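Local coordinates for protein arylesterase (Sulfolobus solfataricus, PDB 5L2P) that hydrolyses aromatic esters, p-nitrophenyl fatty acid esters and aryl dialkyl phosphates such as paraoxon, as a serine esterase of the GDXG lipolytic family, at residues 117-126 against 215-226. Sequence-based numbering, arbitrary orientation.
Sequences APEYKFPTAV and KMYIRDEKDLYN
The backbone N of F122 donates to the carbonyl O of Y217 (2.7 Å, 161° at the hydrogen), pinning the loop that leads into helix 124-138 against the C-terminal end of helix 212-217. K121 arches over the same helix end. Its chain runs extended until a bend at its last torsion turns NZ inward, to donate to M216 O at 3.0 Å and to I218 O at 3.1 Å, from above both carbonyl planes. R219 and D223 form a side-on salt bridge within their own segment: NE meets OD2, NH2 meets OD1 at 3.0 Å, and OD2 also takes the backbone N of R219. R219 NH2 and D223 CG meet the F122 ring obliquely, at CE2 and CD2, while P123 CB covers one face and the amide of N226, whose OD1 is held by the backbone N of L228, lies at the edge near CZ. The backbone places F122 CB over the Y217 ring, 3.8 Å from its centroid; CG anti to N (chi1 172°) then carries the F122 ring on with an edge toward that face, the planes 78° apart. A125 CB and V126 CG2 close around Y217 OH, and W86 stacks on the tyrosine ring. Farther out, P118 lies alongside M216, both touching F27 of helix 27-39. Carbonyls at a helix terminus thus gain donors from a loop far away in sequence, and an aromatic pair beside the F122-Y217 bond reinforces the junction.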
ATOM      1  N   ALA A 117     -33.027  -6.347   8.091  1.00 63.08           N
ATOM      2  CA  ALA A 117     -32.778  -6.736   9.479  1.00 63.18           C
ATOM      3  C   ALA A 117     -32.938  -5.513  10.389  1.00 65.94           C
ATOM      4  O   ALA A 117     -32.928  -4.383   9.898  1.00 65.35           O
ATOM      5  CB  ALA A 117     -31.386  -7.296   9.613  1.00 61.25           C
ATOM      6  N   PRO A 118     -33.113  -5.716  11.709  1.00 69.52           N
ATOM      7  CA  PRO A 118     -33.220  -6.972  12.446  1.00 70.52           C
ATOM      8  C   PRO A 118     -34.562  -7.730  12.325  1.00 68.65           C
ATOM      9  O   PRO A 118     -34.672  -8.837  12.838  1.00 66.62           O
ATOM     10  CB  PRO A 118     -33.027  -6.514  13.897  1.00 73.19           C
ATOM     11  CG  PRO A 118     -33.662  -5.182  13.947  1.00 72.33           C
ATOM     12  CD  PRO A 118     -33.347  -4.558  12.603  1.00 72.48           C
ATOM     13  N   GLU A 119     -35.550  -7.162  11.652  1.00 70.00           N
ATOM     14  CA  GLU A 119     -36.855  -7.812  11.536  1.00 71.37           C
ATOM     15  C   GLU A 119     -36.701  -9.114  10.749  1.00 71.64           C
ATOM     16  O   GLU A 119     -37.188 -10.143  11.158  1.00 78.34           O
ATOM     17  CB  GLU A 119     -37.871  -6.892  10.836  1.00 71.15           C
ATOM     18  CG  GLU A 119     -38.201  -5.623  11.623  1.00 71.44           C
ATOM     19  CD  GLU A 119     -37.312  -4.422  11.281  1.00 72.00           C
ATOM     20  OE1 GLU A 119     -36.158  -4.615  10.803  1.00 71.39           O
ATOM     21  OE2 GLU A 119     -37.743  -3.276  11.532  1.00 70.38           O
ATOM     22  N   TYR A 120     -36.031  -9.052   9.611  1.00 69.41           N
ATOM     23  CA  TYR A 120     -35.826 -10.215   8.760  1.00 67.66           C
ATOM     24  C   TYR A 120     -34.334 -10.436   8.560  1.00 65.17           C
ATOM     25  O   TYR A 120     -33.632  -9.606   7.961  1.00 61.23           O
ATOM     26  CB  TYR A 120     -36.498 -10.010   7.421  1.00 68.45           C
ATOM     27  CG  TYR A 120     -37.985  -9.856   7.537  1.00 75.26           C
ATOM     28  CD1 TYR A 120     -38.563  -8.578   7.705  1.00 77.58           C
ATOM     29  CD2 TYR A 120     -38.827 -10.968   7.494  1.00 74.37           C
ATOM     30  CE1 TYR A 120     -39.927  -8.421   7.800  1.00 76.37           C
ATOM     31  CE2 TYR A 120     -40.201 -10.817   7.603  1.00 77.12           C
ATOM     32  CZ  TYR A 120     -40.750  -9.545   7.744  1.00 79.13           C
ATOM     33  OH  TYR A 120     -42.122  -9.391   7.839  1.00 82.18           O
ATOM     34  N   LYS A 121     -33.855 -11.547   9.093  1.00 62.72           N
ATOM     35  CA  LYS A 121     -32.448 -11.829   9.112  1.00 62.00           C
ATOM     36  C   LYS A 121     -32.035 -12.502   7.812  1.00 61.70           C
ATOM     37  O   LYS A 121     -32.887 -12.935   7.026  1.00 58.04           O
ATOM     38  CB  LYS A 121     -32.094 -12.731  10.296  1.00 64.43           C
ATOM     39  CG  LYS A 121     -32.059 -11.982  11.623  1.00 68.81           C
ATOM     40  CD  LYS A 121     -31.378 -12.811  12.696  1.00 69.88           C
ATOM     41  CE  LYS A 121     -31.364 -12.063  14.000  1.00 72.10           C
ATOM     42  NZ  LYS A 121     -30.199 -11.147  14.072  1.00 71.91           N
ATOM     43  N   PHE A 122     -30.716 -12.569   7.595  1.00 58.27           N
ATOM     44  CA  PHE A 122     -30.148 -13.389   6.556  1.00 57.01           C
ATOM     45  C   PHE A 122     -30.776 -14.795   6.595  1.00 55.55           C
ATOM     46  O   PHE A 122     -30.937 -15.362   7.670  1.00 56.15           O
ATOM     47  CB  PHE A 122     -28.630 -13.479   6.759  1.00 57.76           C
ATOM     48  CG  PHE A 122     -27.948 -14.459   5.858  1.00 56.77           C
ATOM     49  CD1 PHE A 122     -27.529 -14.098   4.596  1.00 54.61           C
ATOM     50  CD2 PHE A 122     -27.711 -15.759   6.294  1.00 60.57           C
ATOM     51  CE1 PHE A 122     -26.877 -15.021   3.774  1.00 56.30           C
ATOM     52  CE2 PHE A 122     -27.064 -16.688   5.473  1.00 57.96           C
ATOM     53  CZ  PHE A 122     -26.652 -16.321   4.208  1.00 56.00           C
ATOM     54  N   PRO A 123     -31.109 -15.367   5.432  1.00 54.40           N
ATOM     55  CA  PRO A 123     -30.872 -14.889   4.061  1.00 53.55           C
ATOM     56  C   PRO A 123     -32.077 -14.195   3.364  1.00 51.21           C
ATOM     57  O   PRO A 123     -32.134 -14.192   2.144  1.00 49.48           O
ATOM     58  CB  PRO A 123     -30.514 -16.196   3.331  1.00 54.17           C
ATOM     59  CG  PRO A 123     -31.418 -17.180   3.978  1.00 54.84           C
ATOM     60  CD  PRO A 123     -31.616 -16.746   5.426  1.00 54.64           C
ATOM     61  N   THR A 124     -32.990 -13.598   4.122  1.00 51.17           N
ATOM     62  CA  THR A 124     -34.235 -13.057   3.569  1.00 50.14           C
ATOM     63  C   THR A 124     -33.996 -12.037   2.473  1.00 48.51           C
ATOM     64  O   THR A 124     -34.527 -12.173   1.377  1.00 47.01           O
ATOM     65  CB  THR A 124     -35.096 -12.383   4.674  1.00 54.25           C
ATOM     66  OG1 THR A 124     -35.346 -13.296   5.740  1.00 56.33           O
ATOM     67  CG2 THR A 124     -36.463 -11.913   4.130  1.00 54.02           C
ATOM     68  N   ALA A 125     -33.160 -11.035   2.749  1.00 50.10           N
ATOM     69  CA  ALA A 125     -32.780 -10.016   1.729  1.00 51.55           C
ATOM     70  C   ALA A 125     -32.244 -10.611   0.429  1.00 54.13           C
ATOM     71  O   ALA A 125     -32.571 -10.131  -0.663  1.00 53.74           O
ATOM     72  CB  ALA A 125     -31.744  -9.042   2.281  1.00 50.88           C
ATOM     73  N   VAL A 126     -31.435 -11.671   0.537  1.00 56.15           N
ATOM     74  CA  VAL A 126     -30.832 -12.272  -0.654  1.00 58.21           C
ATOM     75  C   VAL A 126     -31.898 -12.917  -1.520  1.00 57.67           C
ATOM     76  O   VAL A 126     -31.906 -12.767  -2.753  1.00 58.62           O
ATOM     77  CB  VAL A 126     -29.764 -13.324  -0.302  1.00 59.53           C
ATOM     78  CG1 VAL A 126     -29.180 -13.929  -1.580  1.00 57.92           C
ATOM     79  CG2 VAL A 126     -28.676 -12.689   0.566  1.00 59.70           C
ATOM     80  N   LYS A 215     -24.009  -8.316  12.969  1.00 59.69           N
ATOM     81  CA  LYS A 215     -24.694  -8.984  14.088  1.00 63.99           C
ATOM     82  C   LYS A 215     -26.219  -8.933  13.969  1.00 64.35           C
ATOM     83  O   LYS A 215     -26.909  -9.870  14.363  1.00 63.15           O
ATOM     84  CB  LYS A 215     -24.318  -8.346  15.422  1.00 70.80           C
ATOM     85  CG  LYS A 215     -22.947  -8.712  15.944  1.00 77.15           C
ATOM     86  CD  LYS A 215     -22.690  -7.987  17.256  1.00 85.71           C
ATOM     87  CE  LYS A 215     -21.287  -8.267  17.799  1.00 89.77           C
ATOM     88  NZ  LYS A 215     -21.224  -9.563  18.543  1.00 90.78           N
ATOM     89  N   MET A 216     -26.735  -7.828  13.440  1.00 65.33           N
ATOM     90  CA  MET A 216     -28.178  -7.646  13.258  1.00 66.68           C
ATOM     91  C   MET A 216     -28.713  -8.461  12.088  1.00 63.28           C
ATOM     92  O   MET A 216     -29.829  -8.941  12.132  1.00 65.27           O
ATOM     93  CB  MET A 216     -28.481  -6.175  13.025  1.00 69.56           C
ATOM     94  CG  MET A 216     -28.075  -5.315  14.195  1.00 75.89           C
ATOM     95  SD  MET A 216     -29.501  -4.933  15.211  1.00 87.37           S
ATOM     96  CE  MET A 216     -30.138  -3.518  14.304  1.00 85.39           C
ATOM     97  N   TYR A 217     -27.891  -8.628  11.057  1.00 62.17           N
ATOM     98  CA  TYR A 217     -28.278  -9.310   9.821  1.00 58.23           C
ATOM     99  C   TYR A 217     -28.155 -10.818   9.930  1.00 58.40           C
ATOM    100  O   TYR A 217     -29.083 -11.528   9.537  1.00 56.78           O
ATOM    101  CB  TYR A 217     -27.442  -8.766   8.671  1.00 57.14           C
ATOM    102  CG  TYR A 217     -27.740  -9.336   7.312  1.00 58.32           C
ATOM    103  CD1 TYR A 217     -29.039  -9.369   6.832  1.00 57.93           C
ATOM    104  CD2 TYR A 217     -26.693  -9.815   6.482  1.00 56.33           C
ATOM    105  CE1 TYR A 217     -29.306  -9.884   5.576  1.00 60.07           C
ATOM    106  CE2 TYR A 217     -26.957 -10.326   5.243  1.00 55.60           C
ATOM    107  CZ  TYR A 217     -28.258 -10.362   4.791  1.00 57.29           C
ATOM    108  OH  TYR A 217     -28.536 -10.869   3.535  1.00 60.42           O
ATOM    109  N   ILE A 218     -27.042 -11.310  10.486  1.00 59.26           N
ATOM    110  CA  ILE A 218     -26.818 -12.767  10.583  1.00 63.78           C
ATOM    111  C   ILE A 218     -27.534 -13.402  11.771  1.00 64.99           C
ATOM    112  O   ILE A 218     -27.845 -12.725  12.753  1.00 71.79           O
ATOM    113  CB  ILE A 218     -25.318 -13.169  10.602  1.00 65.15           C
ATOM    114  CG1 ILE A 218     -24.625 -12.670  11.873  1.00 66.96           C
ATOM    115  CG2 ILE A 218     -24.640 -12.689   9.321  1.00 64.27           C
ATOM    116  CD1 ILE A 218     -23.220 -13.212  11.999  1.00 72.30           C
ATOM    117  N   ARG A 219     -27.809 -14.700  11.659  1.00 63.43           N
ATOM    118  CA  ARG A 219     -28.517 -15.448  12.704  1.00 63.82           C
ATOM    119  C   ARG A 219     -27.559 -15.868  13.807  1.00 65.00           C
ATOM    120  O   ARG A 219     -27.857 -15.759  14.981  1.00 64.43           O
ATOM    121  CB  ARG A 219     -29.192 -16.678  12.109  1.00 62.86           C
ATOM    122  CG  ARG A 219     -30.267 -16.327  11.086  1.00 62.80           C
ATOM    123  CD  ARG A 219     -30.697 -17.522  10.270  1.00 63.50           C
ATOM    124  NE  ARG A 219     -29.642 -17.925   9.344  1.00 62.88           N
ATOM    125  CZ  ARG A 219     -29.777 -18.865   8.431  1.00 61.77           C
ATOM    126  NH1 ARG A 219     -30.918 -19.505   8.317  1.00 64.18           N
ATOM    127  NH2 ARG A 219     -28.775 -19.152   7.626  1.00 61.44           N
ATOM    128  N   ASP A 220     -26.419 -16.409  13.403  1.00 68.59           N
ATOM    129  CA  ASP A 220     -25.365 -16.812  14.319  1.00 70.78           C
ATOM    130  C   ASP A 220     -24.027 -16.857  13.579  1.00 70.87           C
ATOM    131  O   ASP A 220     -23.970 -16.575  12.365  1.00 68.18           O
ATOM    132  CB  ASP A 220     -25.685 -18.175  14.948  1.00 74.64           C
ATOM    133  CG  ASP A 220     -25.881 -19.276  13.920  1.00 77.19           C
ATOM    134  OD1 ASP A 220     -24.971 -19.529  13.112  1.00 77.10           O
ATOM    135  OD2 ASP A 220     -26.960 -19.901  13.940  1.00 85.56           O
ATOM    136  N   GLU A 221     -22.969 -17.241  14.299  1.00 72.77           N
ATOM    137  CA  GLU A 221     -21.614 -17.213  13.766  1.00 72.50           C
ATOM    138  C   GLU A 221     -21.369 -18.168  12.571  1.00 74.84           C
ATOM    139  O   GLU A 221     -20.439 -17.950  11.793  1.00 77.28           O
ATOM    140  CB  GLU A 221     -20.593 -17.465  14.873  1.00 75.36           C
ATOM    141  CG  GLU A 221     -20.521 -18.891  15.426  1.00 79.40           C
ATOM    142  CD  GLU A 221     -21.553 -19.206  16.512  1.00 83.68           C
ATOM    143  OE1 GLU A 221     -22.677 -18.584  16.516  1.00 86.01           O
ATOM    144  OE2 GLU A 221     -21.233 -20.088  17.351  1.00 80.58           O
ATOM    145  N   LYS A 222     -22.194 -19.204  12.417  1.00 73.85           N
ATOM    146  CA  LYS A 222     -22.052 -20.150  11.301  1.00 69.93           C
ATOM    147  C   LYS A 222     -22.317 -19.506   9.947  1.00 66.02           C
ATOM    148  O   LYS A 222     -21.829 -19.998   8.927  1.00 62.66           O
ATOM    149  CB  LYS A 222     -22.986 -21.361  11.446  1.00 72.25           C
ATOM    150  CG  LYS A 222     -22.903 -22.076  12.786  1.00 78.20           C
ATOM    151  CD  LYS A 222     -23.597 -23.437  12.759  1.00 81.69           C
ATOM    152  CE  LYS A 222     -24.015 -23.844  14.172  1.00 85.87           C
ATOM    153  NZ  LYS A 222     -24.496 -25.254  14.304  1.00 88.61           N
ATOM    154  N   ASP A 223     -23.139 -18.442   9.940  1.00 62.33           N
ATOM    155  CA  ASP A 223     -23.441 -17.673   8.716  1.00 60.45           C
ATOM    156  C   ASP A 223     -22.243 -16.901   8.186  1.00 56.89           C
ATOM    157  O   ASP A 223     -22.224 -16.562   7.008  1.00 55.61           O
ATOM    158  CB  ASP A 223     -24.582 -16.661   8.957  1.00 61.00           C
ATOM    159  CG  ASP A 223     -25.906 -17.312   9.143  1.00 62.80           C
ATOM    160  OD1 ASP A 223     -26.079 -18.450   8.624  1.00 64.40           O
ATOM    161  OD2 ASP A 223     -26.772 -16.685   9.811  1.00 62.42           O
ATOM    162  N   LEU A 224     -21.276 -16.599   9.053  1.00 56.68           N
ATOM    163  CA  LEU A 224     -20.068 -15.879   8.635  1.00 55.79           C
ATOM    164  C   LEU A 224     -19.327 -16.541   7.465  1.00 53.50           C
ATOM    165  O   LEU A 224     -18.787 -15.844   6.633  1.00 52.77           O
ATOM    166  CB  LEU A 224     -19.111 -15.694   9.810  1.00 56.46           C
ATOM    167  CG  LEU A 224     -19.561 -14.848  10.983  1.00 56.67           C
ATOM    168  CD1 LEU A 224     -18.504 -14.999  12.069  1.00 58.21           C
ATOM    169  CD2 LEU A 224     -19.755 -13.393  10.557  1.00 56.90           C
ATOM    170  N   TYR A 225     -19.346 -17.860   7.379  1.00 54.85           N
ATOM    171  CA  TYR A 225     -18.667 -18.554   6.269  1.00 57.21           C
ATOM    172  C   TYR A 225     -19.624 -19.054   5.210  1.00 58.62           C
ATOM    173  O   TYR A 225     -19.245 -19.812   4.309  1.00 62.56           O
ATOM    174  CB  TYR A 225     -17.782 -19.710   6.769  1.00 59.58           C
ATOM    175  CG  TYR A 225     -18.479 -20.794   7.585  1.00 59.08           C
ATOM    176  CD1 TYR A 225     -19.175 -21.836   6.976  1.00 58.28           C
ATOM    177  CD2 TYR A 225     -18.380 -20.797   8.969  1.00 59.91           C
ATOM    178  CE1 TYR A 225     -19.771 -22.821   7.732  1.00 58.77           C
ATOM    179  CE2 TYR A 225     -18.979 -21.774   9.720  1.00 60.19           C
ATOM    180  CZ  TYR A 225     -19.669 -22.774   9.115  1.00 59.94           C
ATOM    181  OH  TYR A 225     -20.247 -23.708   9.984  1.00 62.96           O
ATOM    182  N   ASN A 226     -20.864 -18.593   5.280  1.00 59.23           N
ATOM    183  CA  ASN A 226     -21.846 -18.896   4.245  1.00 57.41           C
ATOM    184  C   ASN A 226     -21.520 -18.058   3.012  1.00 59.28           C
ATOM    185  O   ASN A 226     -21.355 -16.844   3.123  1.00 59.04           O
ATOM    186  CB  ASN A 226     -23.248 -18.563   4.756  1.00 56.52           C
ATOM    187  CG  ASN A 226     -24.348 -19.213   3.910  1.00 56.52           C
ATOM    188  OD1 ASN A 226     -24.355 -19.087   2.713  1.00 57.89           O
ATOM    189  ND2 ASN A 226     -25.281 -19.900   4.544  1.00 55.90           N
TER